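Local coordinates for protein iron-containing superoxide dismutase B2 (Trypanosoma brucei, PDB 3ESF) that probably protects the cell by converting toxic superoxide radicals to hydrogen peroxide and oxygen at a protein-bound iron ion, at residues 8-13 and 23-28; 31-36 and 75-80. The protein carries 1 engineered substitution. All coordinates share one frame; numbering follows the deposited sequence.

Contact 1 (8-13 and 23-28). With FE (Fe (III) ion), chain E.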
loop_
_atom_site.group_PDB
_atom_site.type_symbol
_atom_site.label_atom_id
_atom_site.label_comp_id
_atom_site.label_asym_id
_atom_site.label_seq_id
_atom_site.Cartn_x
_atom_site.Cartn_y
_atom_site.Cartn_z
ATOM N N LEU A 8 -5.205 22.826 1.966
ATOM C CA LEU A 8 -5.948 22.086 2.981
ATOM C C LEU A 8 -7.114 22.968 3.458
ATOM O O LEU A 8 -6.938 24.165 3.626
ATOM C CB LEU A 8 -5.028 21.727 4.151
ATOM C CG LEU A 8 -3.944 20.680 3.877
ATOM C CD1 LEU A 8 -2.827 20.811 4.884
ATOM C CD2 LEU A 8 -4.521 19.263 3.909
ATOM N N PRO A 9 -8.313 22.388 3.618
ATOM C CA PRO A 9 -9.466 23.210 4.013
ATOM C C PRO A 9 -9.298 23.861 5.394
ATOM O O PRO A 9 -9.811 24.947 5.612
ATOM C CB PRO A 9 -10.645 22.221 3.982
ATOM C CG PRO A 9 -10.129 21.042 3.089
ATOM C CD PRO A 9 -8.675 20.965 3.417
ATOM N N TRP A 10 -8.523 23.227 6.274
ATOM C CA TRP A 10 -8.448 23.616 7.679
ATOM C C TRP A 10 -7.027 23.774 8.225
ATOM O O TRP A 10 -6.839 23.817 9.444
ATOM C CB TRP A 10 -9.211 22.596 8.534
ATOM C CG TRP A 10 -9.327 21.261 7.878
ATOM C CD1 TRP A 10 -10.462 20.709 7.344
ATOM C CD2 TRP A 10 -8.279 20.311 7.653
ATOM N NE1 TRP A 10 -10.187 19.481 6.814
ATOM C CE2 TRP A 10 -8.858 19.205 6.983
ATOM C CE3 TRP A 10 -6.899 20.286 7.943
ATOM C CZ2 TRP A 10 -8.113 18.073 6.609
ATOM C CZ3 TRP A 10 -6.160 19.164 7.601
ATOM C CH2 TRP A 10 -6.769 18.069 6.920
ATOM N N GLY A 11 -6.033 23.825 7.334
ATOM C CA GLY A 11 -4.639 24.105 7.725
ATOM C C GLY A 11 -3.873 22.853 8.114
ATOM O O GLY A 11 -4.478 21.836 8.417
ATOM N N TYR A 12 -2.543 22.929 8.136
ATOM C CA TYR A 12 -1.711 21.739 8.406
ATOM C C TYR A 12 -1.998 21.133 9.771
ATOM O O TYR A 12 -2.016 19.915 9.927
ATOM C CB TYR A 12 -0.202 22.054 8.272
ATOM C CG TYR A 12 0.243 22.223 6.839
ATOM C CD1 TYR A 12 0.333 23.492 6.268
ATOM C CD2 TYR A 12 0.542 21.109 6.043
ATOM C CE1 TYR A 12 0.723 23.661 4.949
ATOM C CE2 TYR A 12 0.937 21.262 4.713
ATOM C CZ TYR A 12 1.030 22.543 4.178
ATOM O OH TYR A 12 1.412 22.716 2.873
ATOM N N ASP A 13 -2.230 21.999 10.757
ATOM C CA ASP A 13 -2.482 21.553 12.139
ATOM C C ASP A 13 -3.962 21.428 12.464
ATOM O O ASP A 13 -4.318 21.243 13.616
ATOM C CB ASP A 13 -1.817 22.505 13.137
ATOM C CG ASP A 13 -2.448 23.899 13.140
ATOM O OD1 ASP A 13 -3.347 24.190 12.309
ATOM O OD2 ASP A 13 -2.024 24.720 13.973
ATOM N N GLU A 23 2.366 16.901 11.670
ATOM C CA GLU A 23 3.359 16.119 10.926
ATOM C C GLU A 23 2.760 15.105 9.944
ATOM O O GLU A 23 3.206 15.025 8.813
ATOM C CB GLU A 23 4.417 15.469 11.834
ATOM C CG GLU A 23 5.577 14.834 11.021
ATOM C CD GLU A 23 6.611 14.117 11.882
ATOM O OE1 GLU A 23 6.221 13.427 12.854
ATOM O OE2 GLU A 23 7.823 14.248 11.577
ATOM N N GLN A 24 1.754 14.349 10.383
ATOM C CA GLN A 24 1.002 13.428 9.513
ATOM C C GLN A 24 0.351 14.112 8.294
ATOM O O GLN A 24 0.491 13.654 7.158
ATOM C CB GLN A 24 -0.083 12.672 10.328
ATOM C CG GLN A 24 -0.867 11.614 9.538
ATOM C CD GLN A 24 0.011 10.462 9.022
ATOM O OE1 GLN A 24 0.196 9.448 9.711
ATOM N NE2 GLN A 24 0.536 10.609 7.795
ATOM N N VAL A 25 -0.374 15.194 8.542
ATOM C CA VAL A 25 -0.981 15.995 7.480
ATOM C C VAL A 25 0.081 16.653 6.551
ATOM O O VAL A 25 -0.112 16.712 5.328
ATOM C CB VAL A 25 -1.956 17.062 8.078
ATOM C CG1 VAL A 25 -2.514 17.990 6.982
ATOM C CG2 VAL A 25 -3.106 16.373 8.867
ATOM N N THR A 26 1.182 17.134 7.128
ATOM C CA THR A 26 2.275 17.766 6.339
ATOM C C THR A 26 2.886 16.799 5.349
ATOM O O THR A 26 2.951 17.114 4.158
ATOM C CB THR A 26 3.393 18.332 7.226
ATOM O OG1 THR A 26 2.853 19.381 8.027
ATOM C CG2 THR A 26 4.491 18.925 6.383
ATOM N N PHE A 27 3.349 15.636 5.817
ATOM C CA PHE A 27 3.914 14.654 4.871
ATOM C C PHE A 27 2.879 14.240 3.836
ATOM O O PHE A 27 3.189 14.152 2.647
ATOM C CB PHE A 27 4.567 13.441 5.575
ATOM C CG PHE A 27 5.977 13.706 6.032
ATOM C CD1 PHE A 27 7.052 13.473 5.180
ATOM C CD2 PHE A 27 6.224 14.248 7.292
ATOM C CE1 PHE A 27 8.364 13.739 5.592
ATOM C CE2 PHE A 27 7.517 14.511 7.713
ATOM C CZ PHE A 27 8.592 14.268 6.861
ATOM N N HIS A 28 1.647 14.011 4.274
ATOM C CA HIS A 28 0.637 13.460 3.382
ATOM C C HIS A 28 0.268 14.437 2.234
ATOM O O HIS A 28 0.189 14.048 1.044
ATOM C CB HIS A 28 -0.590 13.056 4.207
ATOM C CG HIS A 28 -1.510 12.135 3.489
ATOM N ND1 HIS A 28 -2.696 11.705 4.029
ATOM C CD2 HIS A 28 -1.428 11.574 2.259
ATOM C CE1 HIS A 28 -3.309 10.918 3.165
ATOM N NE2 HIS A 28 -2.558 10.821 2.086
HETATM FE FE FE E . -2.792 9.315 0.523
HETATM O O HOH W 1 -3.277 7.733 -0.832
#
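The Y12 ring meets helix 22-45 at a slant: its CD2 corner lies 3.5 Å from T26 OG1, with the two side chains crossing at about a right angle. One face of this ring carries the methyl L8 CD1, 3.6 Å above the plane and displaced toward the rim. The indole of W10 is used differently. P9 CD rests over one of its faces, near the rim, while V25 CG1 comes up to the indole edge close to the ring plane, 3.9 Å from W10 CZ3.

V25 carries most of the helix side of the contact. V25 CG1 stands anti to the backbone N (chi1 175°), pushes into the bend of residues 8-12 and touches L8 CD1 at 3.5 Å as well as the indole edge. The backbone closes on it too, Y12 O lying 3.4 Å from V25 CB. Between the segments the contact is van der Waals packing, and the polar ends look elsewhere: Y12 OH bonds to D30, T26 OG1 to the carbonyl of K22 one turn back, and W10 NE1 to the carbonyls of W80 and M83.

Three residues on from V25, H28 binds the iron through NE2 at 2.2 Å, in a site completed by H76, D161, H165 and a water. The N-terminal loop thus lies along the first turns of helix 22-45, the first arm of the alpha-hairpin domain, and L8 and P9 also touch W80 near the end of helix 64-81, so that the loop packs against both helices.

Contact 2 (31-36 and 75-80). With FE (Fe (III) ion), chain E.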
loop_
_atom_site.group_PDB
_atom_site.type_symbol
_atom_site.label_atom_id
_atom_site.label_comp_id
_atom_site.label_asym_id
_atom_site.label_seq_id
_atom_site.Cartn_x
_atom_site.Cartn_y
_atom_site.Cartn_z
ATOM N N LYS A 31 4.175 15.971 0.571
ATOM C CA LYS A 31 4.956 14.948 -0.125
ATOM C C LYS A 31 4.087 14.100 -1.060
ATOM O O LYS A 31 4.280 14.162 -2.271
ATOM C CB LYS A 31 5.809 14.112 0.850
ATOM C CG LYS A 31 6.688 14.960 1.839
ATOM C CD LYS A 31 7.734 15.788 1.075
ATOM C CE LYS A 31 8.989 16.145 1.907
ATOM N NZ LYS A 31 8.756 16.672 3.300
ATOM N N HIS A 32 3.115 13.352 -0.527
ATOM C CA HIS A 32 2.308 12.464 -1.363
ATOM C C HIS A 32 1.372 13.181 -2.312
ATOM O O HIS A 32 1.474 12.974 -3.523
ATOM C CB HIS A 32 1.564 11.388 -0.544
ATOM C CG HIS A 32 2.493 10.521 0.243
ATOM N ND1 HIS A 32 3.169 9.463 -0.324
ATOM C CD2 HIS A 32 2.939 10.615 1.520
ATOM C CE1 HIS A 32 3.952 8.908 0.584
ATOM N NE2 HIS A 32 3.843 9.595 1.708
ATOM N N HIS A 33 0.487 14.017 -1.771
ATOM C CA HIS A 33 -0.564 14.681 -2.555
ATOM C C HIS A 33 0.074 15.633 -3.584
ATOM O O HIS A 33 -0.189 15.513 -4.795
ATOM C CB HIS A 33 -1.599 15.383 -1.627
ATOM C CG HIS A 33 -2.852 15.849 -2.327
ATOM N ND1 HIS A 33 -3.828 16.589 -1.696
ATOM C CD2 HIS A 33 -3.266 15.711 -3.613
ATOM C CE1 HIS A 33 -4.791 16.881 -2.557
ATOM N NE2 HIS A 33 -4.472 16.352 -3.729
ATOM N N MET A 34 0.935 16.537 -3.120
ATOM C CA MET A 34 1.643 17.430 -4.043
ATOM C C MET A 34 2.596 16.706 -4.992
ATOM O O MET A 34 2.809 17.161 -6.093
ATOM C CB MET A 34 2.404 18.556 -3.314
ATOM C CG MET A 34 1.630 19.886 -3.167
ATOM S SD MET A 34 0.997 20.741 -4.661
ATOM C CE MET A 34 2.308 20.443 -5.825
ATOM N N GLY A 35 3.157 15.584 -4.549
ATOM C CA GLY A 35 3.981 14.740 -5.421
ATOM C C GLY A 35 3.283 14.291 -6.692
ATOM O O GLY A 35 3.908 14.256 -7.772
ATOM N N TYR A 36 2.006 13.936 -6.591
ATOM C CA TYR A 36 1.213 13.560 -7.768
ATOM C C TYR A 36 1.069 14.723 -8.743
ATOM O O TYR A 36 1.174 14.539 -9.952
ATOM C CB TYR A 36 -0.180 13.027 -7.372
ATOM C CG TYR A 36 -0.161 11.775 -6.499
ATOM C CD1 TYR A 36 0.427 10.593 -6.958
ATOM C CD2 TYR A 36 -0.744 11.772 -5.226
ATOM C CE1 TYR A 36 0.462 9.434 -6.158
ATOM C CE2 TYR A 36 -0.726 10.611 -4.419
ATOM C CZ TYR A 36 -0.118 9.446 -4.907
ATOM O OH TYR A 36 -0.092 8.302 -4.135
ATOM N N ASN A 75 -8.836 12.015 -5.426
ATOM C CA ASN A 75 -9.113 11.227 -4.221
ATOM C C ASN A 75 -8.641 11.967 -2.971
ATOM O O ASN A 75 -9.343 11.993 -1.989
ATOM C CB ASN A 75 -8.455 9.836 -4.269
ATOM C CG ASN A 75 -9.091 8.910 -5.288
ATOM O OD1 ASN A 75 -10.173 9.176 -5.831
ATOM N ND2 ASN A 75 -8.424 7.816 -5.556
ATOM N N HIS A 76 -7.436 12.536 -3.009
ATOM C CA HIS A 76 -6.900 13.286 -1.867
ATOM C C HIS A 76 -7.634 14.577 -1.609
ATOM O O HIS A 76 -7.841 14.956 -0.467
ATOM C CB HIS A 76 -5.409 13.561 -2.057
ATOM C CG HIS A 76 -4.563 12.354 -1.830
ATOM N ND1 HIS A 76 -4.395 11.376 -2.787
ATOM C CD2 HIS A 76 -3.920 11.921 -0.723
ATOM C CE1 HIS A 76 -3.659 10.404 -2.283
ATOM N NE2 HIS A 76 -3.380 10.697 -1.025
ATOM N N ASN A 77 -7.995 15.290 -2.678
ATOM C CA ASN A 77 -8.824 16.489 -2.539
ATOM C C ASN A 77 -10.114 16.137 -1.791
ATOM O O ASN A 77 -10.515 16.823 -0.833
ATOM C CB ASN A 77 -9.180 17.100 -3.910
ATOM C CG ASN A 77 -7.990 17.805 -4.590
ATOM O OD1 ASN A 77 -6.970 18.083 -3.964
ATOM N ND2 ASN A 77 -8.161 18.139 -5.870
ATOM N N PHE A 78 -10.749 15.065 -2.244
ATOM C CA PHE A 78 -12.024 14.632 -1.688
ATOM C C PHE A 78 -11.859 14.164 -0.229
ATOM O O PHE A 78 -12.703 14.443 0.633
ATOM C CB PHE A 78 -12.610 13.508 -2.566
ATOM C CG PHE A 78 -14.098 13.401 -2.475
ATOM C CD1 PHE A 78 -14.920 14.318 -3.137
ATOM C CD2 PHE A 78 -14.686 12.406 -1.717
ATOM C CE1 PHE A 78 -16.312 14.229 -3.044
ATOM C CE2 PHE A 78 -16.076 12.300 -1.630
ATOM C CZ PHE A 78 -16.882 13.212 -2.291
ATOM N N TYR A 79 -10.766 13.453 0.027
ATOM C CA TYR A 79 -10.373 13.036 1.387
ATOM C C TYR A 79 -10.253 14.190 2.406
ATOM O O TYR A 79 -10.799 14.091 3.493
ATOM C CB TYR A 79 -9.036 12.296 1.292
ATOM C CG TYR A 79 -8.408 11.869 2.607
ATOM C CD1 TYR A 79 -9.112 11.064 3.518
ATOM C CD2 TYR A 79 -7.094 12.256 2.927
ATOM C CE1 TYR A 79 -8.515 10.633 4.704
ATOM C CE2 TYR A 79 -6.500 11.860 4.099
ATOM C CZ TYR A 79 -7.197 11.032 4.988
ATOM O OH TYR A 79 -6.583 10.622 6.157
ATOM N N TRP A 80 -9.498 15.242 2.078
ATOM C CA TRP A 80 -9.356 16.388 2.979
ATOM C C TRP A 80 -10.703 17.041 3.246
ATOM O O TRP A 80 -10.978 17.421 4.379
ATOM C CB TRP A 80 -8.357 17.456 2.479
ATOM C CG TRP A 80 -6.981 16.961 2.188
ATOM C CD1 TRP A 80 -6.292 17.115 1.018
ATOM C CD2 TRP A 80 -6.112 16.228 3.072
ATOM N NE1 TRP A 80 -5.066 16.508 1.107
ATOM C CE2 TRP A 80 -4.922 15.957 2.349
ATOM C CE3 TRP A 80 -6.226 15.767 4.398
ATOM C CZ2 TRP A 80 -3.841 15.263 2.909
ATOM C CZ3 TRP A 80 -5.154 15.068 4.958
ATOM C CH2 TRP A 80 -3.974 14.823 4.210
HETATM FE FE FE E . -2.792 9.315 0.523
HETATM O O HOH W 1 -3.277 7.733 -0.832
#
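H33 and H76 run past each other in opposite directions, so that the CB of H76 lies over one face of the H33 imidazole and the two rings sit obliquely, centroids 5.0 Å apart and planes at 31°. W80 approaches the same imidazole at its rim. Its NE1 donates to H33 ND1 over 3.1 Å with an N-H...N angle of 151°; the acceptor lies in the indole plane, whereas the donor is tilted out of the imidazole plane. H33 reaches this bond because its CG is anti to the backbone N (chi1 -168°), which extends the ring across to helix 64-81.

Y36 comes at H76 from one turn further on, crossing it at about a right angle with CE2 3.6 Å from H76 CE1. H76 binds the iron through NE2 at 2.2 Å, and its ND1 is held by the carbonyl of Q72, a second-shell bond that fixes the ring's rotation. The side chain of Q72 also bonds to Y36 OH.

This aromatic cluster lies between helices 22-45 and 64-81, whose local axes pass 10.7 Å apart. Elsewhere on helix 64-81, F78 and Y79 pack on strand 154-161, while Y36 touches F121 of the second subunit.

Contact 1 comes first along the chain, both of its segments preceding those of contact 2, and their centres lie 11 Å apart within the alpha-hairpin domain. Helix 22-45 supplies one segment to each; its partners are the N-terminal loop in contact 1 and helix 64-81 in contact 2. The two contacts meet directly where H28 ND1 packs on W80 CH2, 3.4 Å away, and H28 O probably accepts a hydrogen bond from H33 N. Each contributes one histidine to the iron, H28 and H76. Because the other two protein ligands, D161 and H165, come from the C-terminal domain, the metal lies between the two domains, as in other iron and manganese superoxide dismutases.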